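Side-chain contacts in inositol 2-dehydrogenase (Sinorhizobium meliloti, PDB 4HKT), which oxidises myo-inositol to scyllo-inosose (2-keto-myo-inositol) using NAD(+), the first step of inositol degradation: residues K201-G204 / Y209-V212; K116-F121 / E289-A294. One frame throughout, in Å; residues are numbered along the deposited sequence.

Contact 1 of 2, residues K201-G204 / Y209-V212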
loop_
_atom_site.group_PDB
_atom_site.type_symbol
_atom_site.label_atom_id
_atom_site.label_comp_id
_atom_site.label_asym_id
_atom_site.label_seq_id
_atom_site.Cartn_x
_atom_site.Cartn_y
_atom_site.Cartn_z
ATOM N N LYS B 201 1.219 29.832 -19.429
ATOM C CA LYS B 201 1.151 30.349 -20.794
ATOM C C LYS B 201 2.492 30.850 -21.238
ATOM O O LYS B 201 2.796 30.850 -22.415
ATOM C CB LYS B 201 0.109 31.486 -20.878
ATOM C CG LYS B 201 0.039 32.226 -22.229
ATOM C CD LYS B 201 -0.779 33.515 -22.098
ATOM C CE LYS B 201 -0.284 34.639 -23.010
ATOM N NZ LYS B 201 -0.581 34.373 -24.445
ATOM N N ALA B 202 3.329 31.261 -20.298
ATOM C CA ALA B 202 4.686 31.694 -20.657
ATOM C C ALA B 202 5.522 30.594 -21.309
ATOM O O ALA B 202 6.425 30.879 -22.069
ATOM C CB ALA B 202 5.424 32.255 -19.430
ATOM N N ILE B 203 5.223 29.331 -21.004
ATOM C CA ILE B 203 5.894 28.209 -21.673
ATOM C C ILE B 203 5.493 28.165 -23.140
ATOM O O ILE B 203 6.356 28.052 -24.040
ATOM C CB ILE B 203 5.581 26.863 -20.964
ATOM C CG1 ILE B 203 6.121 26.934 -19.530
ATOM C CG2 ILE B 203 6.223 25.692 -21.702
ATOM C CD1 ILE B 203 5.689 25.786 -18.626
ATOM N N GLY B 204 4.190 28.253 -23.382
ATOM C CA GLY B 204 3.674 28.359 -24.747
ATOM C C GLY B 204 4.210 29.538 -25.518
ATOM O O GLY B 204 4.582 29.418 -26.689
ATOM N N TYR B 209 5.786 23.202 -24.905
ATOM C CA TYR B 209 4.609 22.634 -24.364
ATOM C C TYR B 209 4.970 22.214 -22.963
ATOM O O TYR B 209 6.158 21.969 -22.665
ATOM C CB TYR B 209 4.198 21.397 -25.205
ATOM C CG TYR B 209 3.764 21.682 -26.639
ATOM C CD1 TYR B 209 2.507 22.218 -26.914
ATOM C CD2 TYR B 209 4.591 21.357 -27.722
ATOM C CE1 TYR B 209 2.092 22.479 -28.218
ATOM C CE2 TYR B 209 4.181 21.603 -29.028
ATOM C CZ TYR B 209 2.934 22.164 -29.262
ATOM O OH TYR B 209 2.539 22.367 -30.568
ATOM N N ASP B 210 3.958 22.007 -22.127
ATOM C CA ASP B 210 4.194 21.568 -20.745
ATOM C C ASP B 210 3.502 20.287 -20.294
ATOM O O ASP B 210 3.732 19.822 -19.169
ATOM C CB ASP B 210 3.897 22.715 -19.769
ATOM C CG ASP B 210 2.422 23.125 -19.759
ATOM O OD1 ASP B 210 1.507 22.244 -19.908
ATOM O OD2 ASP B 210 2.182 24.362 -19.591
ATOM N N SER B 211 2.665 19.718 -21.153
ATOM C CA SER B 211 1.878 18.533 -20.859
ATOM C C SER B 211 1.771 17.708 -22.150
ATOM O O SER B 211 1.222 18.184 -23.163
ATOM C CB SER B 211 0.477 18.931 -20.408
ATOM O OG SER B 211 0.536 19.805 -19.292
ATOM N N VAL B 212 2.336 16.481 -22.136
ATOM C CA VAL B 212 2.480 15.707 -23.366
ATOM C C VAL B 212 2.191 14.235 -23.092
ATOM O O VAL B 212 2.419 13.727 -21.982
ATOM C CB VAL B 212 3.874 15.854 -24.033
ATOM C CG1 VAL B 212 4.178 17.294 -24.371
ATOM C CG2 VAL B 212 4.993 15.333 -23.159
#
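I203, in the short helix 201-205, faces Y209 and D210, where the chain enters strand 211-218: Y209 is extended, whereas D210 has psi near zero (-5°) and forms with S211 a classic beta bulge opposite A196. The I203 side chain makes the contact with two branches. CG1 stands anti to the carbonyl carbon, and a nearly straight second torsion (170°) carries I203 CD1 out to D210 CB, at 3.7 Å. The other branch, CG2, lies against the backbone carbonyl of Y209, with I203 CG2 to Y209 O at 3.8 Å. The two side chains cross at about a right angle; I203 CD1 also lies 3.9 Å from D210 OD2. Packing thus joins the segments, while the carboxylate does its bonding elsewhere. S211 OG donates to D210 OD1 at 2.7 Å, on the anti side and 21° out of the carboxylate plane; L198 N also reaches OD1, and I199 N and D200 N reach OD2. Were I203 an alanine, both branches would be missing, and a gap would probably open between the helix and D210. The helix itself sits in the connection between antiparallel strands 188-196 and 211-218, with I203 also packed on I162 of helix 159-163, while S211 O is hydrogen-bonded to Q223 NE2 of the second subunit.

Contact 2 of 2, residues K116-F121 / E289-A294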
loop_
_atom_site.group_PDB
_atom_site.type_symbol
_atom_site.label_atom_id
_atom_site.label_comp_id
_atom_site.label_asym_id
_atom_site.label_seq_id
_atom_site.Cartn_x
_atom_site.Cartn_y
_atom_site.Cartn_z
ATOM N N LYS B 116 35.757 5.824 -24.689
ATOM C CA LYS B 116 34.700 5.317 -23.845
ATOM C C LYS B 116 33.790 6.490 -23.510
ATOM O O LYS B 116 34.257 7.507 -23.018
ATOM C CB LYS B 116 35.296 4.759 -22.549
ATOM C CG LYS B 116 36.211 3.552 -22.746
ATOM C CD LYS B 116 36.685 3.042 -21.383
ATOM C CE LYS B 116 37.598 1.832 -21.511
ATOM N NZ LYS B 116 38.843 2.174 -22.275
ATOM N N LEU B 117 32.509 6.352 -23.840
ATOM C CA LEU B 117 31.500 7.378 -23.573
ATOM C C LEU B 117 30.250 6.711 -23.003
ATOM O O LEU B 117 29.659 5.836 -23.633
ATOM C CB LEU B 117 31.134 8.124 -24.887
ATOM C CG LEU B 117 29.870 9.000 -24.886
ATOM C CD1 LEU B 117 30.131 10.190 -24.005
ATOM C CD2 LEU B 117 29.445 9.488 -26.274
HETATM N N MSE B 118 29.851 7.164 -21.838
HETATM C CA MSE B 118 28.579 6.823 -21.266
HETATM C C MSE B 118 27.811 8.104 -21.204
HETATM O O MSE B 118 28.366 9.157 -20.849
HETATM C CB MSE B 118 28.786 6.318 -19.838
HETATM C CG MSE B 118 27.465 5.966 -19.190
HETATM SE SE MSE B 118 27.763 5.211 -17.385
HETATM C CE MSE B 118 28.449 3.474 -17.913
ATOM N N VAL B 119 26.511 8.035 -21.515
ATOM C CA VAL B 119 25.671 9.210 -21.440
ATOM C C VAL B 119 24.844 9.113 -20.184
ATOM O O VAL B 119 24.584 8.035 -19.691
ATOM C CB VAL B 119 24.773 9.388 -22.717
ATOM C CG1 VAL B 119 25.623 9.451 -23.973
ATOM C CG2 VAL B 119 23.752 8.281 -22.855
ATOM N N GLY B 120 24.386 10.230 -19.684
ATOM C CA GLY B 120 23.718 10.253 -18.407
ATOM C C GLY B 120 22.228 9.909 -18.430
ATOM O O GLY B 120 21.384 10.785 -18.258
ATOM N N PHE B 121 21.884 8.647 -18.659
ATOM C CA PHE B 121 20.489 8.255 -18.453
ATOM C C PHE B 121 20.506 7.493 -17.136
ATOM O O PHE B 121 20.529 6.276 -17.112
ATOM C CB PHE B 121 19.960 7.411 -19.588
ATOM C CG PHE B 121 19.712 8.180 -20.867
ATOM C CD1 PHE B 121 18.943 9.302 -20.868
ATOM C CD2 PHE B 121 20.144 7.686 -22.072
ATOM C CE1 PHE B 121 18.688 9.984 -22.042
ATOM C CE2 PHE B 121 19.882 8.336 -23.256
ATOM C CZ PHE B 121 19.165 9.504 -23.244
ATOM N N GLU B 289 29.766 3.828 -10.638
ATOM C CA GLU B 289 30.303 2.476 -10.474
ATOM C C GLU B 289 30.368 1.738 -11.791
ATOM O O GLU B 289 31.390 1.152 -12.127
ATOM C CB GLU B 289 29.492 1.689 -9.445
ATOM C CG GLU B 289 29.995 0.285 -9.161
ATOM C CD GLU B 289 29.049 -0.471 -8.224
ATOM O OE1 GLU B 289 28.514 0.129 -7.264
ATOM O OE2 GLU B 289 28.811 -1.666 -8.473
ATOM N N SER B 290 29.285 1.760 -12.552
ATOM C CA SER B 290 29.268 1.123 -13.876
ATOM C C SER B 290 30.286 1.775 -14.847
ATOM O O SER B 290 30.912 1.106 -15.671
ATOM C CB SER B 290 27.867 1.193 -14.454
ATOM O OG SER B 290 27.843 0.589 -15.699
ATOM N N PHE B 291 30.457 3.075 -14.735
ATOM C CA PHE B 291 31.376 3.794 -15.621
ATOM C C PHE B 291 32.814 3.319 -15.358
ATOM O O PHE B 291 33.567 2.992 -16.261
ATOM C CB PHE B 291 31.248 5.291 -15.352
ATOM C CG PHE B 291 32.107 6.144 -16.211
ATOM C CD1 PHE B 291 32.102 6.001 -17.583
ATOM C CD2 PHE B 291 32.859 7.142 -15.656
ATOM C CE1 PHE B 291 32.889 6.811 -18.382
ATOM C CE2 PHE B 291 33.657 7.939 -16.451
ATOM C CZ PHE B 291 33.649 7.785 -17.814
ATOM N N ILE B 292 33.149 3.227 -14.089
ATOM C CA ILE B 292 34.457 2.724 -13.678
ATOM C C ILE B 292 34.673 1.281 -14.119
ATOM O O ILE B 292 35.770 0.907 -14.567
ATOM C CB ILE B 292 34.613 2.894 -12.166
ATOM C CG1 ILE B 292 34.737 4.381 -11.864
ATOM C CG2 ILE B 292 35.803 2.117 -11.649
ATOM C CD1 ILE B 292 34.581 4.733 -10.419
ATOM N N ALA B 293 33.623 0.477 -14.030
ATOM C CA ALA B 293 33.728 -0.901 -14.439
ATOM C C ALA B 293 34.049 -0.948 -15.909
ATOM O O ALA B 293 34.813 -1.806 -16.375
ATOM C CB ALA B 293 32.430 -1.647 -14.140
ATOM N N ALA B 294 33.453 -0.024 -16.652
ATOM C CA ALA B 294 33.700 0.089 -18.081
ATOM C C ALA B 294 35.144 0.458 -18.330
ATOM O O ALA B 294 35.747 -0.053 -19.250
ATOM C CB ALA B 294 32.800 1.146 -18.696
#
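M118, a selenomethionine on strand 117-120, crosses F291 obliquely and reaches the backbone of helix 281-297. Its first two torsions are both near 180°, holding the chain straight off the strand, and the bend at the third turns the methyl toward the helix. The terminal methyl touches the helix at two points, with M118 CE 3.7 Å from F291 CA and also 3.7 Å from S290 OG. Further back along the chain, M118 SE lies 4.0 Å from F291 CB, and M118 CB lies 4.0 Å from F291 CD1. M118 SE is 5.4 Å from the centroid of the F291 ring and 59° off its normal, an oblique Met-aromatic contact. With chi1 at -179° the F291 ring points away from its own N-H, toward where M118 passes; the ring also packs on A89 and F91 of strand 89-93 and on F6 of strand 4-9. At the other end of the contact, the CD-CE end of K116 lies by the carbonyl of A294, with K116 CE 3.5 Å from A294 O. Helix 281-297 thereby packs on the parallel Rossmann sheet, whose outermost strand 117-120 supplies M118 and is hydrogen-bonded to strand 89-93. Chemically the interface is mostly apolar and dispersive, with the selenium and ring as its polarisable pair; the methylene of K116 beside a carbonyl oxygen may add a weak electrostatic attraction, but no side-chain charge is paired between the two segments.

Contacts 1 and 2 lie on opposite sides of the chain's centre, about 21 Å and 12 Å from it, and their own centres are about 33 Å apart. Their nearest atoms remain about 15 Å from each other, so neither touches the other. In sequence, contact 1 falls between the two halves of contact 2: the chain leaves the Rossmann domain, builds the mixed sheet, against the start of whose strand 211-218 the helix 201-205 packs, and returns as helix 281-297. Contact 2 lies on the Rossmann sheet, of a family that binds NAD, and I292 of the same helix touches N25 of the sodium site; contact 1 lies in the C-terminal domain, beside the second subunit.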